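Local coordinates for protein proline iminopeptidase (Streptomyces halstedii, PDB 3WMR) that is an amidohydrolase of the alpha/beta hydrolase fold that takes up polyketide substrates in a hydrophobic tunnel and may release N-terminal proline from peptides, at residues K93-W98 against I239-D244; Q101-E106 against Q125-M130; T225-T228 against N234-H237. All coordinates share one frame; numbering follows the deposited sequence.

Contact 1 of 3, residues K93-W98 against I239-D244; sequences KGEDFW and IGTLRD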
loop_
_atom_site.group_PDB
_atom_site.type_symbol
_atom_site.label_atom_id
_atom_site.label_comp_id
_atom_site.label_asym_id
_atom_site.label_seq_id
_atom_site.Cartn_x
_atom_site.Cartn_y
_atom_site.Cartn_z
ATOM N N LYS A 93 10.620 -2.066 19.717
ATOM C CA LYS A 93 9.852 -0.822 19.741
ATOM C C LYS A 93 8.365 -1.163 19.724
ATOM O O LYS A 93 7.935 -2.060 18.994
ATOM C CB LYS A 93 10.214 0.082 18.559
ATOM C CG LYS A 93 11.589 0.725 18.666
ATOM C CD LYS A 93 11.632 1.803 19.748
ATOM C CE LYS A 93 12.898 2.640 19.678
ATOM N NZ LYS A 93 14.083 1.892 20.179
ATOM N N GLY A 94 7.592 -0.432 20.524
ATOM C CA GLY A 94 6.174 -0.714 20.722
ATOM C C GLY A 94 5.228 0.301 20.109
ATOM O O GLY A 94 5.618 1.118 19.276
ATOM N N GLU A 95 3.979 0.244 20.558
ATOM C CA GLU A 95 2.867 0.974 19.950
ATOM C C GLU A 95 3.099 2.466 19.756
ATOM O O GLU A 95 2.737 3.013 18.713
ATOM C CB GLU A 95 1.597 0.789 20.786
ATOM C CG GLU A 95 1.058 -0.635 20.835
ATOM C CD GLU A 95 -0.344 -0.693 21.402
ATOM O OE1 GLU A 95 -0.684 0.165 22.241
ATOM O OE2 GLU A 95 -1.113 -1.585 21.001
ATOM N N ASP A 96 3.680 3.133 20.754
ATOM C CA ASP A 96 3.821 4.591 20.676
ATOM C C ASP A 96 4.997 5.053 19.800
ATOM O O ASP A 96 5.122 6.248 19.525
ATOM C CB ASP A 96 3.858 5.245 22.077
ATOM C CG ASP A 96 4.967 4.709 22.967
ATOM O OD1 ASP A 96 5.936 4.111 22.460
ATOM O OD2 ASP A 96 4.868 4.905 24.195
ATOM N N PHE A 97 5.840 4.111 19.367
ATOM C CA PHE A 97 6.919 4.392 18.412
ATOM C C PHE A 97 6.460 4.299 16.954
ATOM O O PHE A 97 6.983 5.013 16.100
ATOM C CB PHE A 97 8.087 3.427 18.616
ATOM C CG PHE A 97 9.233 3.646 17.665
ATOM C CD1 PHE A 97 9.363 2.866 16.519
ATOM C CD2 PHE A 97 10.183 4.635 17.909
ATOM C CE1 PHE A 97 10.414 3.068 15.637
ATOM C CE2 PHE A 97 11.238 4.837 17.036
ATOM C CZ PHE A 97 11.354 4.050 15.898
ATOM N N TRP A 98 5.509 3.410 16.675
ATOM C CA TRP A 98 5.070 3.159 15.309
ATOM C C TRP A 98 3.901 4.068 14.961
ATOM O O TRP A 98 2.733 3.723 15.163
ATOM C CB TRP A 98 4.707 1.683 15.125
ATOM C CG TRP A 98 5.878 0.774 15.359
ATOM C CD1 TRP A 98 6.034 -0.121 16.386
ATOM C CD2 TRP A 98 7.071 0.689 14.573
ATOM N NE1 TRP A 98 7.244 -0.763 16.276
ATOM C CE2 TRP A 98 7.899 -0.288 15.170
ATOM C CE3 TRP A 98 7.516 1.330 13.414
ATOM C CZ2 TRP A 98 9.147 -0.636 14.645
ATOM C CZ3 TRP A 98 8.761 0.983 12.895
ATOM C CH2 TRP A 98 9.558 0.012 13.510
ATOM N N ILE A 239 -7.169 -4.776 14.120
ATOM C CA ILE A 239 -7.275 -4.508 15.548
ATOM C C ILE A 239 -6.065 -3.742 16.095
ATOM O O ILE A 239 -5.947 -3.542 17.306
ATOM C CB ILE A 239 -7.463 -5.830 16.351
ATOM C CG1 ILE A 239 -6.270 -6.768 16.177
ATOM C CG2 ILE A 239 -8.751 -6.514 15.947
ATOM C CD1 ILE A 239 -6.287 -7.956 17.123
ATOM N N GLY A 240 -5.161 -3.325 15.209
ATOM C CA GLY A 240 -3.962 -2.602 15.601
ATOM C C GLY A 240 -4.294 -1.138 15.809
ATOM O O GLY A 240 -5.463 -0.760 15.773
ATOM N N THR A 241 -3.262 -0.325 16.013
ATOM C CA THR A 241 -3.426 1.088 16.358
ATOM C C THR A 241 -4.035 1.958 15.252
ATOM O O THR A 241 -4.483 3.052 15.544
ATOM C CB THR A 241 -2.086 1.730 16.775
ATOM O OG1 THR A 241 -1.132 1.571 15.727
ATOM C CG2 THR A 241 -1.551 1.094 18.051
ATOM N N LEU A 242 -4.089 1.487 14.005
ATOM C CA LEU A 242 -4.745 2.275 12.949
ATOM C C LEU A 242 -6.240 2.005 12.799
ATOM O O LEU A 242 -6.892 2.555 11.923
ATOM C CB LEU A 242 -4.029 2.112 11.598
ATOM C CG LEU A 242 -2.572 2.605 11.542
ATOM C CD1 LEU A 242 -2.015 2.411 10.143
ATOM C CD2 LEU A 242 -2.405 4.067 11.988
ATOM N N ARG A 243 -6.770 1.182 13.690
ATOM C CA ARG A 243 -8.167 0.751 13.672
ATOM C C ARG A 243 -9.215 1.846 13.447
ATOM O O ARG A 243 -10.187 1.634 12.713
ATOM C CB ARG A 243 -8.459 0.045 15.002
ATOM C CG ARG A 243 -9.885 -0.392 15.203
ATOM C CD ARG A 243 -9.991 -1.192 16.482
ATOM N NE ARG A 243 -11.377 -1.579 16.735
ATOM C CZ ARG A 243 -11.989 -2.648 16.220
ATOM N NH1 ARG A 243 -11.352 -3.501 15.397
ATOM N NH2 ARG A 243 -13.262 -2.870 16.548
ATOM N N ASP A 244 -9.038 2.995 14.096
ATOM C CA ASP A 244 -10.002 4.094 13.980
ATOM C C ASP A 244 -9.534 5.191 13.016
ATOM O O ASP A 244 -10.181 6.227 12.873
ATOM C CB ASP A 244 -10.283 4.677 15.381
ATOM C CG ASP A 244 -11.084 3.712 16.262
ATOM O OD1 ASP A 244 -12.178 3.281 15.830
ATOM O OD2 ASP A 244 -10.635 3.371 17.380
HETATM O O HOH W 1 1.454 1.914 16.688
#
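E95 and T241 meet across a contact between two loops of the alpha/beta hydrolase fold: the one leading into helix 100-113 and the type I beta turn G240-R243. The direct touch is a van der Waals contact of the T241 methyl with the carboxylate end and the aliphatic part of E95. CG2 of T241 lies beside the extended E95 side chain, 4.0 Å from CD, while CB and CG of the same glutamate are only slightly farther off. A beta-branched threonine suits this place because its methyl can face the glutamate while its hydroxyl serves a second partner.

That partner is a bridging water, and no direct hydrogen bond spans the contact. The water donates to the backbone O of E95 at 2.6 Å and to the backbone O of W98 at 2.7 Å. It accepts from OG1 of T241 at 2.8 Å, so all three bonds have a fixed direction. The T241 rotation, chi1 57°, points OG1 at this water and turns CG2 to E95.

Behind this shell, R243 N to G240 O, 3.1 Å, closes the turn that carries T241, and backbone bonds tie T241 to T229 and L242 to M230 of helix 225-230. T241 also touches the bound 1-ethoxy-2-(2-ethoxyethoxy)ethane, although its side chain stays about 6 Å away; W245 and S246 complete that pocket. On the other loop, the broad indole of W98 packs against T225, V226 and M230, and F97 CD1 lies over the centre of its face. NE1 of W98 donates to K93 O at 3.1 Å, approaching from above the carbonyl plane rather than along a lone pair.

Contact 2 of 3, residues Q101-E106 against Q125-M130; sequences QLFEDE and QSWGGM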
loop_
_atom_site.group_PDB
_atom_site.type_symbol
_atom_site.label_atom_id
_atom_site.label_comp_id
_atom_site.label_asym_id
_atom_site.label_seq_id
_atom_site.Cartn_x
_atom_site.Cartn_y
_atom_site.Cartn_z
ATOM N N GLN A 101 3.427 9.697 11.737
ATOM C CA GLN A 101 4.446 10.748 11.636
ATOM C C GLN A 101 5.819 10.169 11.321
ATOM O O GLN A 101 6.566 10.717 10.518
ATOM C CB GLN A 101 4.532 11.570 12.930
ATOM C CG GLN A 101 5.520 12.731 12.824
ATOM C CD GLN A 101 5.140 13.739 11.742
ATOM O OE1 GLN A 101 5.955 14.090 10.871
ATOM N NE2 GLN A 101 3.894 14.225 11.799
ATOM N N LEU A 102 6.146 9.053 11.959
ATOM C CA LEU A 102 7.396 8.357 11.700
ATOM C C LEU A 102 7.583 8.083 10.206
ATOM O O LEU A 102 8.640 8.383 9.633
ATOM C CB LEU A 102 7.417 7.034 12.454
ATOM C CG LEU A 102 8.685 6.189 12.321
ATOM C CD1 LEU A 102 9.833 6.888 13.033
ATOM C CD2 LEU A 102 8.449 4.794 12.881
ATOM N N PHE A 103 6.557 7.506 9.586
ATOM C CA PHE A 103 6.655 7.088 8.196
ATOM C C PHE A 103 6.586 8.253 7.234
ATOM O O PHE A 103 7.171 8.173 6.155
ATOM C CB PHE A 103 5.597 6.025 7.869
ATOM C CG PHE A 103 5.845 4.735 8.573
ATOM C CD1 PHE A 103 6.895 3.928 8.187
ATOM C CD2 PHE A 103 5.089 4.364 9.673
ATOM C CE1 PHE A 103 7.169 2.751 8.852
ATOM C CE2 PHE A 103 5.353 3.178 10.336
ATOM C CZ PHE A 103 6.401 2.374 9.928
ATOM N N GLU A 104 5.875 9.321 7.602
ATOM C CA GLU A 104 5.918 10.577 6.830
ATOM C C GLU A 104 7.326 11.155 6.808
ATOM O O GLU A 104 7.797 11.629 5.782
ATOM C CB GLU A 104 5.036 11.654 7.454
ATOM C CG GLU A 104 3.546 11.434 7.359
ATOM C CD GLU A 104 2.810 12.596 8.000
ATOM O OE1 GLU A 104 2.914 13.716 7.469
ATOM O OE2 GLU A 104 2.143 12.395 9.032
ATOM N N ASP A 105 7.961 11.149 7.982
ATOM C CA ASP A 105 9.302 11.689 8.150
ATOM C C ASP A 105 10.300 10.863 7.361
ATOM O O ASP A 105 11.219 11.419 6.780
ATOM C CB ASP A 105 9.712 11.698 9.630
ATOM C CG ASP A 105 9.008 12.775 10.439
ATOM O OD1 ASP A 105 8.516 13.756 9.849
ATOM O OD2 ASP A 105 8.955 12.642 11.685
ATOM N N GLU A 106 10.113 9.543 7.346
ATOM C CA GLU A 106 10.949 8.645 6.555
ATOM C C GLU A 106 10.815 8.893 5.047
ATOM O O GLU A 106 11.810 8.912 4.327
ATOM C CB GLU A 106 10.612 7.171 6.856
ATOM C CG GLU A 106 11.461 6.195 6.060
ATOM C CD GLU A 106 11.131 4.737 6.299
ATOM O OE1 GLU A 106 9.933 4.349 6.309
ATOM O OE2 GLU A 106 12.095 3.957 6.444
ATOM N N GLN A 125 0.045 2.143 -2.420
ATOM C CA GLN A 125 -0.813 0.963 -2.466
ATOM C C GLN A 125 -1.239 0.564 -1.060
ATOM O O GLN A 125 -0.381 0.415 -0.207
ATOM C CB GLN A 125 -0.036 -0.178 -3.143
ATOM C CG GLN A 125 -0.918 -1.235 -3.772
ATOM C CD GLN A 125 -1.373 -2.289 -2.800
ATOM O OE1 GLN A 125 -0.836 -2.413 -1.709
ATOM N NE2 GLN A 125 -2.359 -3.088 -3.210
ATOM N N SER A 126 -2.550 0.440 -0.804
ATOM C CA SER A 126 -3.059 0.037 0.527
ATOM C C SER A 126 -2.755 1.148 1.533
ATOM O O SER A 126 -2.973 2.324 1.222
ATOM C CB SER A 126 -2.492 -1.358 0.935
ATOM O OG SER A 126 -2.510 -1.649 2.335
ATOM N N TRP A 127 -2.274 0.798 2.719
ATOM C CA TRP A 127 -1.741 1.788 3.669
ATOM C C TRP A 127 -0.911 2.901 3.013
ATOM O O TRP A 127 -1.017 4.078 3.394
ATOM C CB TRP A 127 -0.937 1.086 4.799
ATOM C CG TRP A 127 0.325 1.789 5.205
ATOM C CD1 TRP A 127 1.577 1.532 4.778
ATOM C CD2 TRP A 127 0.425 2.903 6.099
ATOM N NE1 TRP A 127 2.466 2.407 5.344
ATOM C CE2 TRP A 127 1.784 3.246 6.186
ATOM C CE3 TRP A 127 -0.506 3.618 6.855
ATOM C CZ2 TRP A 127 2.242 4.300 6.982
ATOM C CZ3 TRP A 127 -0.055 4.673 7.659
ATOM C CH2 TRP A 127 1.312 4.996 7.716
ATOM N N GLY A 128 -0.067 2.533 2.060
ATOM C CA GLY A 128 0.784 3.470 1.346
ATOM C C GLY A 128 0.023 4.575 0.632
ATOM O O GLY A 128 0.529 5.688 0.485
ATOM N N GLY A 129 -1.190 4.271 0.185
ATOM C CA GLY A 129 -2.060 5.261 -0.421
ATOM C C GLY A 129 -2.582 6.237 0.628
ATOM O O GLY A 129 -2.852 7.398 0.317
ATOM N N MET A 130 -2.742 5.758 1.857
ATOM C CA MET A 130 -3.183 6.614 2.971
ATOM C C MET A 130 -2.053 7.544 3.408
ATOM O O MET A 130 -2.272 8.756 3.642
ATOM C CB MET A 130 -3.696 5.776 4.158
ATOM C CG MET A 130 -4.858 4.857 3.804
ATOM S SD MET A 130 -5.495 3.884 5.178
ATOM C CE MET A 130 -6.636 5.048 5.941
#
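Next to W127, whose indole meets F103, G129 N donates to S126 O at 2.8 Å. The indole's own polar atom, NE1, donates to OE1 of Q81, so the ring is held by a hydrogen bond as well as by packing. CZ2, on the six-membered ring, comes within 3.9 Å of CB of F103, and CD2 of that phenylalanine is equally near. F103 CB lies in the plane of the indole, at its edge. The two rings form an offset edge-to-face pair, with the tryptophan edge directed toward the phenylalanine face, centroids 5.8 Å apart and planes at 77°.

W127 has chi1 near 140°, away from the staggered positions, a cost that packing and the bond to Q81 may offset. F103, buried on helix 100-113, also packs against L131, V226 and M230. Together two large flat side chains bridge the distance between the helices.

S126, the predicted nucleophile, has a positive phi of 67° where strand 120-125 turns into helix 127-137. With G124 and G128 it fits the GxSxG nucleophile elbow. Glycine suits position 128, where a CB would crowd Q125 O. The contact across the helices is purely apolar, its one indole N-H satisfied by Q81, which suggests that dispersion and weak aromatic electrostatics, with no hydrogen bond or salt bridge across the contact, hold the pair together.

Contact 3 of 3, residues T225-T228 against N234-H237; sequences TVYT and NEFH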
loop_
_atom_site.group_PDB
_atom_site.type_symbol
_atom_site.label_atom_id
_atom_site.label_comp_id
_atom_site.label_asym_id
_atom_site.label_seq_id
_atom_site.Cartn_x
_atom_site.Cartn_y
_atom_site.Cartn_z
ATOM N N THR A 225 6.362 -7.226 13.624
ATOM C CA THR A 225 6.273 -6.133 14.598
ATOM C C THR A 225 5.336 -5.031 14.114
ATOM O O THR A 225 4.335 -4.733 14.764
ATOM C CB THR A 225 7.663 -5.528 14.890
ATOM O OG1 THR A 225 8.538 -6.549 15.389
ATOM C CG2 THR A 225 7.575 -4.407 15.918
ATOM N N VAL A 226 5.644 -4.478 12.940
ATOM C CA VAL A 226 4.960 -3.273 12.438
ATOM C C VAL A 226 3.516 -3.567 12.041
ATOM O O VAL A 226 2.592 -2.900 12.503
ATOM C CB VAL A 226 5.725 -2.649 11.246
ATOM C CG1 VAL A 226 5.021 -1.397 10.723
ATOM C CG2 VAL A 226 7.159 -2.311 11.638
ATOM N N TYR A 227 3.334 -4.574 11.196
ATOM C CA TYR A 227 2.009 -4.977 10.705
ATOM C C TYR A 227 1.044 -5.339 11.839
ATOM O O TYR A 227 -0.108 -4.903 11.829
ATOM C CB TYR A 227 2.152 -6.155 9.723
ATOM C CG TYR A 227 0.910 -6.530 8.942
ATOM C CD1 TYR A 227 0.571 -5.870 7.765
ATOM C CD2 TYR A 227 0.107 -7.597 9.336
ATOM C CE1 TYR A 227 -0.548 -6.235 7.031
ATOM C CE2 TYR A 227 -1.016 -7.957 8.606
ATOM C CZ TYR A 227 -1.338 -7.270 7.459
ATOM O OH TYR A 227 -2.445 -7.620 6.736
ATOM N N THR A 228 1.506 -6.144 12.804
ATOM C CA THR A 228 0.646 -6.573 13.909
ATOM C C THR A 228 0.384 -5.405 14.876
ATOM O O THR A 228 -0.720 -5.280 15.393
ATOM C CB THR A 228 1.172 -7.836 14.644
ATOM O OG1 THR A 228 2.443 -7.577 15.261
ATOM C CG2 THR A 228 1.295 -9.048 13.667
ATOM N N ASN A 234 -4.067 -9.718 9.965
ATOM C CA ASN A 234 -4.341 -9.886 8.534
ATOM C C ASN A 234 -5.091 -8.677 7.983
ATOM O O ASN A 234 -5.386 -7.730 8.716
ATOM C CB ASN A 234 -5.108 -11.192 8.282
ATOM C CG ASN A 234 -6.441 -11.222 8.986
ATOM O OD1 ASN A 234 -7.316 -10.408 8.721
ATOM N ND2 ASN A 234 -6.605 -12.167 9.883
ATOM N N GLU A 235 -5.354 -8.711 6.687
ATOM C CA GLU A 235 -5.974 -7.610 5.951
ATOM C C GLU A 235 -7.313 -7.105 6.493
ATOM O O GLU A 235 -7.571 -5.900 6.471
ATOM C CB GLU A 235 -6.172 -8.036 4.492
ATOM C CG GLU A 235 -4.889 -8.073 3.693
ATOM C CD GLU A 235 -4.299 -6.687 3.594
ATOM O OE1 GLU A 235 -4.937 -5.844 2.923
ATOM O OE2 GLU A 235 -3.246 -6.441 4.227
ATOM N N PHE A 236 -8.166 -8.022 6.955
ATOM C CA PHE A 236 -9.529 -7.674 7.373
ATOM C C PHE A 236 -9.715 -7.553 8.900
ATOM O O PHE A 236 -10.576 -6.782 9.361
ATOM C CB PHE A 236 -10.562 -8.636 6.770
ATOM C CG PHE A 236 -10.297 -10.105 7.053
ATOM C CD1 PHE A 236 -9.724 -10.925 6.082
ATOM C CD2 PHE A 236 -10.639 -10.670 8.273
ATOM C CE1 PHE A 236 -9.507 -12.275 6.329
ATOM C CE2 PHE A 236 -10.412 -12.023 8.521
ATOM C CZ PHE A 236 -9.848 -12.819 7.549
ATOM N N HIS A 237 -8.924 -8.296 9.675
ATOM C CA HIS A 237 -9.015 -8.258 11.151
ATOM C C HIS A 237 -8.114 -7.133 11.639
ATOM O O HIS A 237 -7.016 -7.359 12.158
ATOM C CB HIS A 237 -8.639 -9.612 11.781
ATOM C CG HIS A 237 -9.009 -9.749 13.235
ATOM N ND1 HIS A 237 -10.240 -9.373 13.738
ATOM C CD2 HIS A 237 -8.322 -10.267 14.282
ATOM C CE1 HIS A 237 -10.289 -9.638 15.034
ATOM N NE2 HIS A 237 -9.138 -10.185 15.388
#
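This is a buried contact between a helix and a loop, centred on one tyrosine-carboxylate hydrogen bond: Y227 of helix 225-230 reaches across to E235, in the loop that follows that helix and runs on toward strand 258-263. The phenol OH donates to OE2 of E235 at 2.9 Å. It comes to the anti side of the carboxylate, 27° out of its plane. Y227 gets there because its CG is anti to the backbone N, chi1 -170°, which sends the long ring toward the loop. E235 starts away from the helix and bends at chi2, bringing its carboxylate back to the edge of the phenol ring.

The other flank of the hydroxyl end, at CE2, lies against N234, 3.8 Å from its CA. E235 N, though close to the phenol oxygen, is used by Y199 OH instead.

N234 shapes the loop. Its OD1 accepts from F236 N at 3.1 Å, in the carbonyl plane, and from H237 N at 2.8 Å, while ND2 binds Y191 OH. An asparagine suits this place because a single amide serves both needs. The same OD1 sits 3.2 Å above the centre of the F236 ring.

E235 also touches H293, the predicted proton donor, and lies near the predicted nucleophile S126. Thus an Asx turn at N234 and a tyrosine hydrogen bond probably position E235 beside the predicted catalytic residues of an alpha/beta hydrolase.

Overall arrangement
Following the chain, residues 93-98 lead into helix 100-113, and their partner arrives only at 239-244, so contact 1 closes a long loop. Contact 2 is nested inside it, joining helix 100-113 to helix 127-137 across strand 120-125 in sequence. Contact 3 is also nested there and closes a short loop, opening after contact 2 has closed. The chain between strands 143-149 and 258-263 is a largely helical insertion; contact 1 ties its last part to the loop before helix 100-113, whereas contact 3 is internal to it. Contacts 1 and 2 also pack together directly, W98 touching F103 and L242 touching W127.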